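Local coordinates for protein 5-cytosine DNA methyltransferase (Entamoeba histolytica, PDB 3QV2) that probably transfers a methyl group from S-adenosyl-L-methionine to carbon 5 of cytosine in DNA or tRNA, at residues C159-I164 against S308-V313; I186-E191 against I314-E319; E129-F134 against R170-V175; Y199-V204 against I279-G284. All coordinates share one frame; numbering follows the deposited sequence.

Contact 1. Residues C159-I164 against S308-V313; sequences CSPIDI and SVSCFV. With SAH (S-adenosyl-L-homocysteine), chain B.
Motif X of the C5-methyltransferases, which runs along the cofactor pocket into helix 311-321, meets the turn after strand 153-159 here: Cys159, Pro161 and Ile164 close round Val313, and Pro161 also reaches Ser310. Val313 does most of the work with its two methyls. Its CG1, anti to the backbone N (chi1 176°), runs to Cys159, where SG lies 3.6 Å from Val313 CG1. The other branch lies against the proline backbone, with Val313 CG2 3.6 Å from Pro161 CA, while the two side chains cross obliquely. Ile164 comes in by its tip, and its CD1 is 3.8 Å from Val313 CA and also touches Phe312 CB. At the other end of the turn, Pro161 CG presses on the hydroxyl of Ser310, 3.5 Å from OG. That hydroxyl has its own task: Ser310 is the N-cap of helix 311-321, and Val313 N donates a weak capping bond of 3.4 Å to Ser310 OG. The facing turn is held similarly from within, since Ser160 N gives Asp163 OD2 a bond of 2.9 Å from above the carboxylate plane; Ser160 OG is taken by Arg170 N. Two residues before the cap, Ser308 CA lies 3.7 Å from O of the bound S-adenosyl-L-homocysteine, and Val309 borders the ligand's amino nitrogen. No hydrogen bond crosses between the two segments, so van der Waals packing alone, mostly apolar, joins them directly, and the polar groups that shape the turn and start the helix are served on their own sides.

Contact 2. Residues I186-E191 against I314-E319; sequences IQLHQE and IAQLME
Gln316, on the helix 311-321, reaches across to the backbone of His189 and the carboxylate of Glu191 in the long loop after strand 172-178. This helix lies on the central sheet of the Rossmann-like methyltransferase fold: Ile314, at the start of the segment, faces Tyr174 and Phe127 of that sheet rather than the loop. Two residues on, Gln316 faces the loop and carries the contact. Its CG sits anti to the carbonyl carbon (chi1 -67°), and the chain beyond it is extended, bringing the amide alongside the loop backbone. There it grips both polar groups of one residue: His189 N donates to Gln316 OE1 over 2.9 Å, and Gln316 NE2 returns a bond of 2.8 Å to His189 O. The second hydrogen of NE2 goes to Glu191 OE1, 3.3 Å away, which lies in the amide plane although the amide sits above the carboxylate plane. Three bonds thus settle both the rotation of the amide and which end is oxygen. Its backbone takes part too, since a water donates to Gln316 O at 2.6 Å and to Gln187 O. Leu317 follows with plain apolar contact, and its side chain also touches Tyr174 and Met176 of the sheet. The branch that faces the loop is CD2, reached by two methyls: Leu188 CD2 stands 4.0 Å from Leu317 CD2, and Ile186 CD1 comes to 3.7 Å from the same Leu317 CD2.

Contact 3. Residues E129-F134 against R170-V175; sequences ENVPLF and RTRYYV
Glu129 and Tyr174 lie side by side on one face of the sheet, pointing the same way, with Glu129 CG 3.4 Å from Tyr174 CE1. Glu129 CG is anti to the backbone N (chi1 -173°), and the bend at chi2 turns the carboxylate to Arg172; the carboxylate and guanidinium planes lie 40° apart. OE2 touches the aliphatic part, 3.3 Å from Arg172 CG; the salt bridge to Arg172 NE is long at 3.8 Å. A water donating to Glu129 OE2 at 2.7 Å accepts from Arg170 NE and, weakly, from Arg172 NE. The Arg172 guanidinium is sandwiched, Arg170 CG over the centre of one face and Val131 CG1 over the opposite face towards its rim. On the other side of the sheet, Phe134 and Tyr173 meet at ring edges, CD2 of Phe134 being 3.9 Å from CD2 of Tyr173. In the backbone, Asn130 and Tyr173 form an antiparallel hydrogen-bonded pair, in which Tyr173 N to Asn130 O is 2.8 Å. These are signature elements of C5-methyltransferases, the Glu-Asn-Val of motif VI paired with the Arg-x-Arg of motif VIII, beside Cys86, the predicted active-site residue.

Contact 4. Residues Y199-V204 against I279-G284; sequences YLDNNV and IKKIHG. With SO4 (sulfate ion), chain E.
Lys281 and Asp201 form the ionic part of this contact, a salt bridge with Lys281 NZ 2.7 Å from Asp201 OD1, which it meets nearly along the C-O axis. The lysine chain bends at chi3 (-71°), which swings CE towards the loop, 3.2 Å from Tyr199 O. The other carboxylate oxygen, OD2, is bonded to Thr275 OG1. Hydrogen bonds add two more acceptors to the ammonium: a weak one at 3.1 Å from Lys281 NZ to Tyr199 O, and one at 3.3 Å to O2 of a sulfate ion, probably from the crystallisation liquor. The apolar part belongs to Tyr199 and Ile282, whose side chains cross at about a right angle. Tyr199 CB is 3.7 Å from Ile282 CG1, and the edge of the ring, by CD2, lies 3.6 Å from Lys281 O. Tyr199 OH bonds to Ser194 OG. Just beyond, the helix ends in a Schellman motif at Gly284. In this family the region between motifs VIII and IX usually holds the target-recognition part, and the contact probably ties its beginning to the end of helix 276-282. The Asp201 carboxylate would be the main offset to the lysine charge, Tyr199 O adding weakly, and the ammonium still reaches an anion in the crystal.

Overall arrangement
The four contacts share one methyltransferase domain. Contact 3 comes first along the chain, pairing strands 125-130 and 172-178 of the six-stranded mixed sheet. Contacts 1 and 2 both use helix 311-321 and have centres 9 Å apart; their segments alternate, and the backbone of Ile164 bonds to that of Glu191. Both segments of contact 4 fall between those of contact 1 and of contact 2. Contact 3 adjoins contacts 1 and 2 through Arg172 and Tyr174. Contact 4 lies about 24 Å from contact 3 between centres, but His283 bonds to Ser308 and Cys311. Segments distant in sequence thus meet: contacts 1 and 3 beside the cofactor pocket, contacts 2 and 4 with side chains about 13 Å from the ligand.

Contact 1. Residues C159-I164 against S308-V313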
# COMPACT_ATOMS: atom_id res chain seq x y z
N CYS A 159 7.14 5.89 8.13
CA CYS A 159 6.53 5.30 9.31
C CYS A 159 5.94 3.92 9.04
O CYS A 159 5.84 3.50 7.89
CB CYS A 159 5.45 6.23 9.87
SG CYS A 159 4.05 6.51 8.76
N SER A 160 5.55 3.23 10.11
CA SER A 160 5.02 1.88 10.01
C SER A 160 3.69 1.79 10.76
O SER A 160 3.45 2.55 11.70
CB SER A 160 6.02 0.88 10.58
OG SER A 160 5.54 -0.45 10.50
N PRO A 161 2.82 0.85 10.35
CA PRO A 161 1.52 0.67 11.00
C PRO A 161 1.64 0.44 12.51
O PRO A 161 0.74 0.83 13.26
CB PRO A 161 0.97 -0.58 10.32
CG PRO A 161 1.59 -0.57 8.97
CD PRO A 161 2.97 -0.02 9.17
N ILE A 162 2.73 -0.18 12.95
CA ILE A 162 2.93 -0.43 14.37
C ILE A 162 3.03 0.88 15.15
O ILE A 162 2.75 0.92 16.35
CB ILE A 162 4.20 -1.27 14.63
CG1 ILE A 162 5.45 -0.49 14.24
CG2 ILE A 162 4.12 -2.59 13.89
CD1 ILE A 162 6.74 -1.15 14.68
N ASP A 163 3.43 1.94 14.46
CA ASP A 163 3.58 3.25 15.08
C ASP A 163 2.24 3.80 15.56
O ASP A 163 2.19 4.60 16.49
CB ASP A 163 4.26 4.23 14.12
CG ASP A 163 5.68 3.82 13.78
OD1 ASP A 163 6.29 3.08 14.58
OD2 ASP A 163 6.18 4.24 12.72
N ILE A 164 1.16 3.37 14.91
CA ILE A 164 -0.18 3.79 15.32
C ILE A 164 -0.99 2.63 15.92
O ILE A 164 -2.22 2.68 15.95
CB ILE A 164 -0.97 4.43 14.16
CG1 ILE A 164 -1.08 3.46 12.98
CG2 ILE A 164 -0.33 5.74 13.74
CD1 ILE A 164 -1.89 4.00 11.83
N SER A 308 -0.10 -3.85 -2.08
CA SER A 308 -1.02 -2.79 -1.66
C SER A 308 -0.40 -1.88 -0.60
O SER A 308 0.81 -1.64 -0.60
CB SER A 308 -2.33 -3.38 -1.15
OG SER A 308 -2.15 -4.06 0.07
N VAL A 309 -1.23 -1.39 0.31
CA VAL A 309 -0.79 -0.42 1.31
C VAL A 309 -1.45 -0.65 2.67
O VAL A 309 -2.29 -1.53 2.82
CB VAL A 309 -1.13 1.02 0.86
CG1 VAL A 309 -0.40 1.37 -0.42
CG2 VAL A 309 -2.63 1.18 0.69
N SER A 310 -1.05 0.16 3.65
CA SER A 310 -1.70 0.17 4.95
C SER A 310 -2.71 1.31 5.02
O SER A 310 -2.35 2.44 5.32
CB SER A 310 -0.66 0.33 6.07
OG SER A 310 -1.29 0.54 7.32
N CYS A 311 -3.96 0.99 4.72
CA CYS A 311 -5.02 2.00 4.72
C CYS A 311 -5.09 2.72 6.06
O CYS A 311 -5.42 3.91 6.11
CB CYS A 311 -6.37 1.36 4.39
SG CYS A 311 -6.42 0.54 2.78
N PHE A 312 -4.77 2.01 7.13
CA PHE A 312 -4.73 2.60 8.46
C PHE A 312 -3.83 3.83 8.49
O PHE A 312 -4.26 4.92 8.87
CB PHE A 312 -4.25 1.59 9.50
CG PHE A 312 -5.27 0.55 9.87
CD1 PHE A 312 -6.40 0.90 10.59
CD2 PHE A 312 -5.09 -0.77 9.51
CE1 PHE A 312 -7.34 -0.05 10.93
CE2 PHE A 312 -6.03 -1.73 9.85
CZ PHE A 312 -7.16 -1.37 10.56
N VAL A 313 -2.58 3.64 8.08
CA VAL A 313 -1.58 4.71 8.11
C VAL A 313 -1.93 5.85 7.15
O VAL A 313 -1.92 7.02 7.53
CB VAL A 313 -0.18 4.18 7.75
CG1 VAL A 313 0.82 5.32 7.68
CG2 VAL A 313 0.26 3.13 8.76
N SAH B . -1.45 1.12 -4.20
CA SAH B . -2.15 0.15 -5.00
CB SAH B . -1.18 -0.70 -5.81
CG SAH B . 0.15 -0.10 -6.21
SD SAH B . 1.30 -1.17 -7.09
C SAH B . -3.01 -0.71 -4.10
O SAH B . -3.30 -1.89 -4.45
OXT SAH B . -3.45 -0.24 -3.00
C5' SAH B . 1.77 -0.39 -8.62
C4' SAH B . 0.82 -0.47 -9.76
O4' SAH B . 1.25 0.40 -10.75
C3' SAH B . 0.85 -1.82 -10.34
O3' SAH B . -0.37 -2.45 -10.11
C2' SAH B . 1.07 -1.68 -11.75
O2' SAH B . 0.13 -2.41 -12.46
C1' SAH B . 0.91 -0.24 -12.02
N9 SAH B . 1.70 0.18 -13.14
C8 SAH B . 2.98 -0.05 -13.44
N7 SAH B . 3.24 0.56 -14.61
C5 SAH B . 2.10 1.17 -15.03
C6 SAH B . 1.79 1.94 -16.16
N6 SAH B . 2.79 2.22 -17.16
N1 SAH B . 0.53 2.40 -16.28
C2 SAH B . -0.41 2.16 -15.36
N3 SAH B . -0.13 1.42 -14.28
C4 SAH B . 1.10 0.93 -14.09

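Contact 2. Residues I186-E191 against I314-E319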
# COMPACT_ATOMS: atom_id res chain seq x y z
N ILE A 186 2.28 17.76 11.78
CA ILE A 186 1.71 16.46 11.51
C ILE A 186 1.54 15.71 12.83
O ILE A 186 2.34 15.89 13.75
CB ILE A 186 2.58 15.62 10.55
CG1 ILE A 186 1.82 14.38 10.10
CG2 ILE A 186 3.89 15.24 11.22
CD1 ILE A 186 2.54 13.59 9.03
N GLN A 187 0.51 14.88 12.92
CA GLN A 187 0.27 14.13 14.15
C GLN A 187 -0.25 12.73 13.87
O GLN A 187 -1.08 12.52 12.99
CB GLN A 187 -0.72 14.89 15.04
CG GLN A 187 -2.12 15.03 14.44
CD GLN A 187 -3.04 15.85 15.32
OE1 GLN A 187 -4.26 15.84 15.14
NE2 GLN A 187 -2.47 16.56 16.28
N LEU A 188 0.27 11.77 14.63
CA LEU A 188 -0.22 10.40 14.56
C LEU A 188 -0.99 10.07 15.83
O LEU A 188 -0.58 10.43 16.93
CB LEU A 188 0.95 9.42 14.39
CG LEU A 188 1.86 9.63 13.17
CD1 LEU A 188 3.07 8.71 13.24
CD2 LEU A 188 1.09 9.41 11.88
N HIS A 189 -2.13 9.40 15.67
CA HIS A 189 -2.93 8.97 16.81
C HIS A 189 -2.92 7.45 16.90
O HIS A 189 -2.86 6.77 15.87
CB HIS A 189 -4.36 9.48 16.68
CG HIS A 189 -4.47 10.90 16.22
ND1 HIS A 189 -4.99 11.24 14.99
CD2 HIS A 189 -4.11 12.06 16.81
CE1 HIS A 189 -4.96 12.55 14.85
NE2 HIS A 189 -4.42 13.07 15.94
N GLN A 190 -2.97 6.93 18.11
CA GLN A 190 -3.02 5.48 18.29
C GLN A 190 -4.39 4.94 17.94
O GLN A 190 -5.41 5.40 18.45
CB GLN A 190 -2.64 5.10 19.72
CG GLN A 190 -1.19 5.39 20.06
CD GLN A 190 -0.23 4.80 19.05
OE1 GLN A 190 -0.13 3.58 18.90
NE2 GLN A 190 0.48 5.66 18.33
N GLU A 191 -4.42 3.95 17.05
CA GLU A 191 -5.66 3.33 16.63
C GLU A 191 -6.27 2.53 17.78
O GLU A 191 -5.54 2.05 18.65
CB GLU A 191 -5.42 2.43 15.42
CG GLU A 191 -6.60 2.36 14.47
CD GLU A 191 -6.94 3.71 13.87
OE1 GLU A 191 -6.08 4.29 13.17
OE2 GLU A 191 -8.06 4.21 14.11
N ILE A 314 -2.24 5.49 5.91
CA ILE A 314 -2.53 6.49 4.88
C ILE A 314 -3.74 7.34 5.24
O ILE A 314 -3.79 8.53 4.91
CB ILE A 314 -2.75 5.83 3.51
CG1 ILE A 314 -1.49 5.07 3.08
CG2 ILE A 314 -3.11 6.88 2.47
CD1 ILE A 314 -1.59 4.44 1.71
N ALA A 315 -4.71 6.74 5.92
CA ALA A 315 -5.90 7.47 6.34
C ALA A 315 -5.53 8.66 7.22
O ALA A 315 -6.04 9.76 7.03
CB ALA A 315 -6.86 6.55 7.08
N GLN A 316 -4.63 8.43 8.17
CA GLN A 316 -4.20 9.49 9.07
C GLN A 316 -3.38 10.55 8.35
O GLN A 316 -3.52 11.75 8.63
CB GLN A 316 -3.40 8.91 10.24
CG GLN A 316 -4.21 8.04 11.18
CD GLN A 316 -3.53 7.83 12.52
OE1 GLN A 316 -2.65 8.60 12.90
NE2 GLN A 316 -3.93 6.79 13.24
N LEU A 317 -2.53 10.13 7.42
CA LEU A 317 -1.68 11.06 6.69
C LEU A 317 -2.47 11.91 5.71
O LEU A 317 -2.15 13.07 5.48
CB LEU A 317 -0.56 10.30 5.97
CG LEU A 317 0.35 9.48 6.88
CD1 LEU A 317 1.44 8.79 6.08
CD2 LEU A 317 0.96 10.37 7.96
N MET A 318 -3.52 11.33 5.13
CA MET A 318 -4.39 12.06 4.22
C MET A 318 -5.17 13.14 4.97
O MET A 318 -5.34 14.25 4.47
CB MET A 318 -5.34 11.12 3.49
CG MET A 318 -4.69 10.28 2.40
SD MET A 318 -5.89 9.30 1.49
CE MET A 318 -4.88 8.66 0.16
N GLU A 319 -5.63 12.79 6.17
CA GLU A 319 -6.34 13.75 7.01
C GLU A 319 -5.47 14.97 7.27
O GLU A 319 -5.96 16.09 7.38
CB GLU A 319 -6.75 13.09 8.33
CG GLU A 319 -7.79 11.99 8.17
CD GLU A 319 -7.93 11.13 9.41
OE1 GLU A 319 -7.20 11.37 10.39
OE2 GLU A 319 -8.78 10.21 9.40
O HOH W 1 -3.32 13.17 10.83

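Contact 3. Residues E129-F134 against R170-V175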
# COMPACT_ATOMS: atom_id res chain seq x y z
N GLU A 129 2.91 7.34 -2.26
CA GLU A 129 3.29 6.26 -1.35
C GLU A 129 4.31 5.35 -2.04
O GLU A 129 4.15 5.01 -3.21
CB GLU A 129 2.06 5.46 -0.91
CG GLU A 129 2.33 4.43 0.17
CD GLU A 129 2.89 3.13 -0.37
OE1 GLU A 129 2.83 2.92 -1.60
OE2 GLU A 129 3.39 2.31 0.43
N ASN A 130 5.35 4.97 -1.30
CA ASN A 130 6.39 4.11 -1.85
C ASN A 130 7.25 3.49 -0.75
O ASN A 130 6.92 3.61 0.43
CB ASN A 130 7.27 4.90 -2.83
CG ASN A 130 7.71 4.07 -4.02
OD1 ASN A 130 8.72 3.37 -3.97
ND2 ASN A 130 6.94 4.15 -5.10
N VAL A 131 8.33 2.84 -1.15
CA VAL A 131 9.27 2.26 -0.19
C VAL A 131 10.26 3.31 0.29
O VAL A 131 10.51 4.30 -0.41
CB VAL A 131 10.03 1.06 -0.80
CG1 VAL A 131 9.08 -0.09 -1.08
CG2 VAL A 131 10.74 1.48 -2.08
N PRO A 132 10.81 3.12 1.50
CA PRO A 132 11.73 4.07 2.13
C PRO A 132 12.82 4.59 1.19
O PRO A 132 13.07 5.79 1.15
CB PRO A 132 12.35 3.25 3.26
CG PRO A 132 11.27 2.31 3.65
CD PRO A 132 10.56 1.96 2.37
N LEU A 133 13.45 3.69 0.43
CA LEU A 133 14.56 4.07 -0.44
C LEU A 133 14.16 5.05 -1.54
O LEU A 133 15.02 5.71 -2.13
CB LEU A 133 15.23 2.83 -1.05
CG LEU A 133 16.14 2.05 -0.10
CD1 LEU A 133 16.67 0.79 -0.78
CD2 LEU A 133 17.28 2.93 0.37
N PHE A 134 12.87 5.14 -1.82
CA PHE A 134 12.37 6.08 -2.82
C PHE A 134 12.76 7.50 -2.43
O PHE A 134 13.06 8.33 -3.29
CB PHE A 134 10.85 5.96 -2.95
CG PHE A 134 10.26 6.85 -4.01
CD1 PHE A 134 10.54 6.62 -5.35
CD2 PHE A 134 9.41 7.89 -3.68
CE1 PHE A 134 10.00 7.43 -6.33
CE2 PHE A 134 8.86 8.70 -4.65
CZ PHE A 134 9.15 8.46 -5.98
N ARG A 170 5.17 -2.58 8.27
CA ARG A 170 5.23 -2.24 6.86
C ARG A 170 5.76 -0.82 6.69
O ARG A 170 5.03 0.08 6.30
CB ARG A 170 3.86 -2.39 6.20
CG ARG A 170 3.90 -2.33 4.68
CD ARG A 170 2.52 -2.51 4.07
NE ARG A 170 2.57 -2.55 2.61
CZ ARG A 170 2.70 -3.67 1.90
NH1 ARG A 170 2.80 -4.84 2.51
NH2 ARG A 170 2.74 -3.61 0.57
N THR A 171 7.04 -0.64 6.99
CA THR A 171 7.68 0.67 6.89
C THR A 171 7.63 1.19 5.46
O THR A 171 8.18 0.59 4.55
CB THR A 171 9.14 0.61 7.36
OG1 THR A 171 9.20 0.08 8.69
CG2 THR A 171 9.77 1.99 7.34
N ARG A 172 6.96 2.33 5.28
CA ARG A 172 6.83 2.93 3.96
C ARG A 172 7.10 4.43 3.98
O ARG A 172 7.10 5.07 5.04
CB ARG A 172 5.44 2.66 3.38
CG ARG A 172 5.19 1.21 2.99
CD ARG A 172 6.13 0.78 1.87
NE ARG A 172 5.75 -0.52 1.32
CZ ARG A 172 6.24 -1.68 1.73
NH1 ARG A 172 5.84 -2.81 1.17
NH2 ARG A 172 7.15 -1.72 2.70
N TYR A 173 7.34 4.99 2.80
CA TYR A 173 7.62 6.41 2.65
C TYR A 173 6.39 7.11 2.09
O TYR A 173 5.76 6.62 1.15
CB TYR A 173 8.82 6.61 1.73
CG TYR A 173 9.21 8.05 1.49
CD1 TYR A 173 9.46 8.91 2.55
CD2 TYR A 173 9.34 8.55 0.20
CE1 TYR A 173 9.82 10.23 2.33
CE2 TYR A 173 9.70 9.86 -0.03
CZ TYR A 173 9.94 10.70 1.04
OH TYR A 173 10.30 12.00 0.82
N TYR A 174 6.04 8.25 2.68
CA TYR A 174 4.84 8.98 2.28
C TYR A 174 5.13 10.45 1.97
O TYR A 174 5.76 11.15 2.77
CB TYR A 174 3.78 8.90 3.38
CG TYR A 174 3.39 7.49 3.75
CD1 TYR A 174 2.43 6.80 3.03
CD2 TYR A 174 3.99 6.84 4.83
CE1 TYR A 174 2.07 5.51 3.37
CE2 TYR A 174 3.64 5.55 5.17
CZ TYR A 174 2.67 4.89 4.44
OH TYR A 174 2.32 3.61 4.78
N VAL A 175 4.67 10.91 0.81
CA VAL A 175 4.85 12.30 0.42
C VAL A 175 3.50 13.02 0.37
O VAL A 175 2.56 12.56 -0.28
CB VAL A 175 5.53 12.42 -0.95
CG1 VAL A 175 5.68 13.88 -1.34
CG2 VAL A 175 6.89 11.73 -0.93
O HOH W 2 2.77 -0.34 0.77
O HOH W 3 1.20 1.79 3.05

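Contact 4. Residues Y199-V204 against I279-G284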
# COMPACT_ATOMS: atom_id res chain seq x y z
N TYR A 199 -7.86 -9.91 13.73
CA TYR A 199 -7.84 -9.99 12.27
C TYR A 199 -7.97 -11.41 11.75
O TYR A 199 -8.04 -11.64 10.54
CB TYR A 199 -6.55 -9.35 11.73
CG TYR A 199 -6.30 -7.95 12.25
CD1 TYR A 199 -5.65 -7.74 13.46
CD2 TYR A 199 -6.70 -6.83 11.53
CE1 TYR A 199 -5.41 -6.47 13.94
CE2 TYR A 199 -6.47 -5.55 12.00
CZ TYR A 199 -5.82 -5.38 13.21
OH TYR A 199 -5.59 -4.11 13.69
N LEU A 200 -8.01 -12.38 12.66
CA LEU A 200 -8.02 -13.78 12.29
C LEU A 200 -9.40 -14.27 11.86
O LEU A 200 -10.39 -14.04 12.56
CB LEU A 200 -7.54 -14.64 13.46
CG LEU A 200 -6.14 -14.33 13.99
CD1 LEU A 200 -5.86 -15.12 15.26
CD2 LEU A 200 -5.09 -14.63 12.93
N ASP A 201 -9.47 -14.95 10.71
CA ASP A 201 -10.65 -15.71 10.36
C ASP A 201 -10.81 -16.83 11.38
O ASP A 201 -9.84 -17.21 12.04
CB ASP A 201 -10.53 -16.30 8.95
CG ASP A 201 -10.29 -15.25 7.89
OD1 ASP A 201 -10.60 -14.07 8.14
OD2 ASP A 201 -9.80 -15.61 6.80
N ASN A 202 -12.01 -17.36 11.51
CA ASN A 202 -12.29 -18.30 12.60
C ASN A 202 -12.51 -19.75 12.20
O ASN A 202 -12.74 -20.60 13.06
CB ASN A 202 -13.45 -17.79 13.47
CG ASN A 202 -14.68 -17.45 12.65
OD1 ASN A 202 -14.98 -16.28 12.42
ND2 ASN A 202 -15.39 -18.48 12.19
N ASN A 203 -12.44 -20.04 10.90
CA ASN A 203 -12.61 -21.42 10.44
C ASN A 203 -11.79 -21.71 9.18
O ASN A 203 -12.33 -22.23 8.19
CB ASN A 203 -14.08 -21.73 10.20
CG ASN A 203 -14.67 -20.90 9.07
OD1 ASN A 203 -14.23 -19.79 8.80
ND2 ASN A 203 -15.68 -21.45 8.40
N VAL A 204 -10.50 -21.39 9.22
CA VAL A 204 -9.64 -21.53 8.05
C VAL A 204 -9.53 -22.97 7.56
O VAL A 204 -9.29 -23.89 8.35
CB VAL A 204 -8.22 -20.99 8.35
CG1 VAL A 204 -7.38 -20.92 7.08
CG2 VAL A 204 -8.32 -19.62 9.01
N ILE A 279 -5.06 -10.79 5.53
CA ILE A 279 -4.15 -9.72 5.15
C ILE A 279 -4.95 -8.47 4.80
O ILE A 279 -4.59 -7.36 5.17
CB ILE A 279 -3.30 -10.12 3.93
CG1 ILE A 279 -2.52 -11.40 4.22
CG2 ILE A 279 -2.36 -8.98 3.54
CD1 ILE A 279 -1.65 -11.85 3.06
N LYS A 280 -6.05 -8.68 4.08
CA LYS A 280 -6.94 -7.59 3.68
C LYS A 280 -7.42 -6.80 4.89
O LYS A 280 -7.48 -5.58 4.86
CB LYS A 280 -8.13 -8.15 2.89
CG LYS A 280 -9.05 -7.10 2.30
CD LYS A 280 -10.15 -6.72 3.28
CE LYS A 280 -11.00 -7.92 3.65
NZ LYS A 280 -12.20 -7.53 4.43
N LYS A 281 -7.75 -7.52 5.96
CA LYS A 281 -8.19 -6.87 7.20
C LYS A 281 -7.03 -6.17 7.91
O LYS A 281 -7.21 -5.09 8.47
CB LYS A 281 -8.86 -7.89 8.13
CG LYS A 281 -10.27 -8.27 7.72
CD LYS A 281 -10.89 -9.28 8.66
CE LYS A 281 -10.24 -10.65 8.51
NZ LYS A 281 -10.90 -11.67 9.38
N ILE A 282 -5.86 -6.78 7.88
CA ILE A 282 -4.68 -6.19 8.51
C ILE A 282 -4.27 -4.90 7.82
O ILE A 282 -3.79 -3.96 8.46
CB ILE A 282 -3.49 -7.18 8.53
CG1 ILE A 282 -3.82 -8.40 9.39
CG2 ILE A 282 -2.25 -6.49 9.05
CD1 ILE A 282 -2.69 -9.41 9.47
N HIS A 283 -4.46 -4.84 6.50
CA HIS A 283 -4.13 -3.65 5.73
C HIS A 283 -5.20 -2.57 5.85
O HIS A 283 -5.05 -1.47 5.33
CB HIS A 283 -3.87 -4.00 4.26
CG HIS A 283 -2.56 -4.68 4.02
ND1 HIS A 283 -2.00 -4.79 2.77
CD2 HIS A 283 -1.70 -5.28 4.87
CE1 HIS A 283 -0.85 -5.43 2.86
NE2 HIS A 283 -0.64 -5.74 4.13
N GLY A 284 -6.29 -2.90 6.54
CA GLY A 284 -7.31 -1.92 6.87
C GLY A 284 -8.33 -1.62 5.80
O GLY A 284 -8.92 -0.53 5.78
S SO4 E . -14.85 -11.49 8.56
O1 SO4 E . -14.05 -12.53 7.93
O2 SO4 E . -14.05 -10.84 9.60
O3 SO4 E . -15.26 -10.52 7.53
O4 SO4 E . -16.08 -12.02 9.15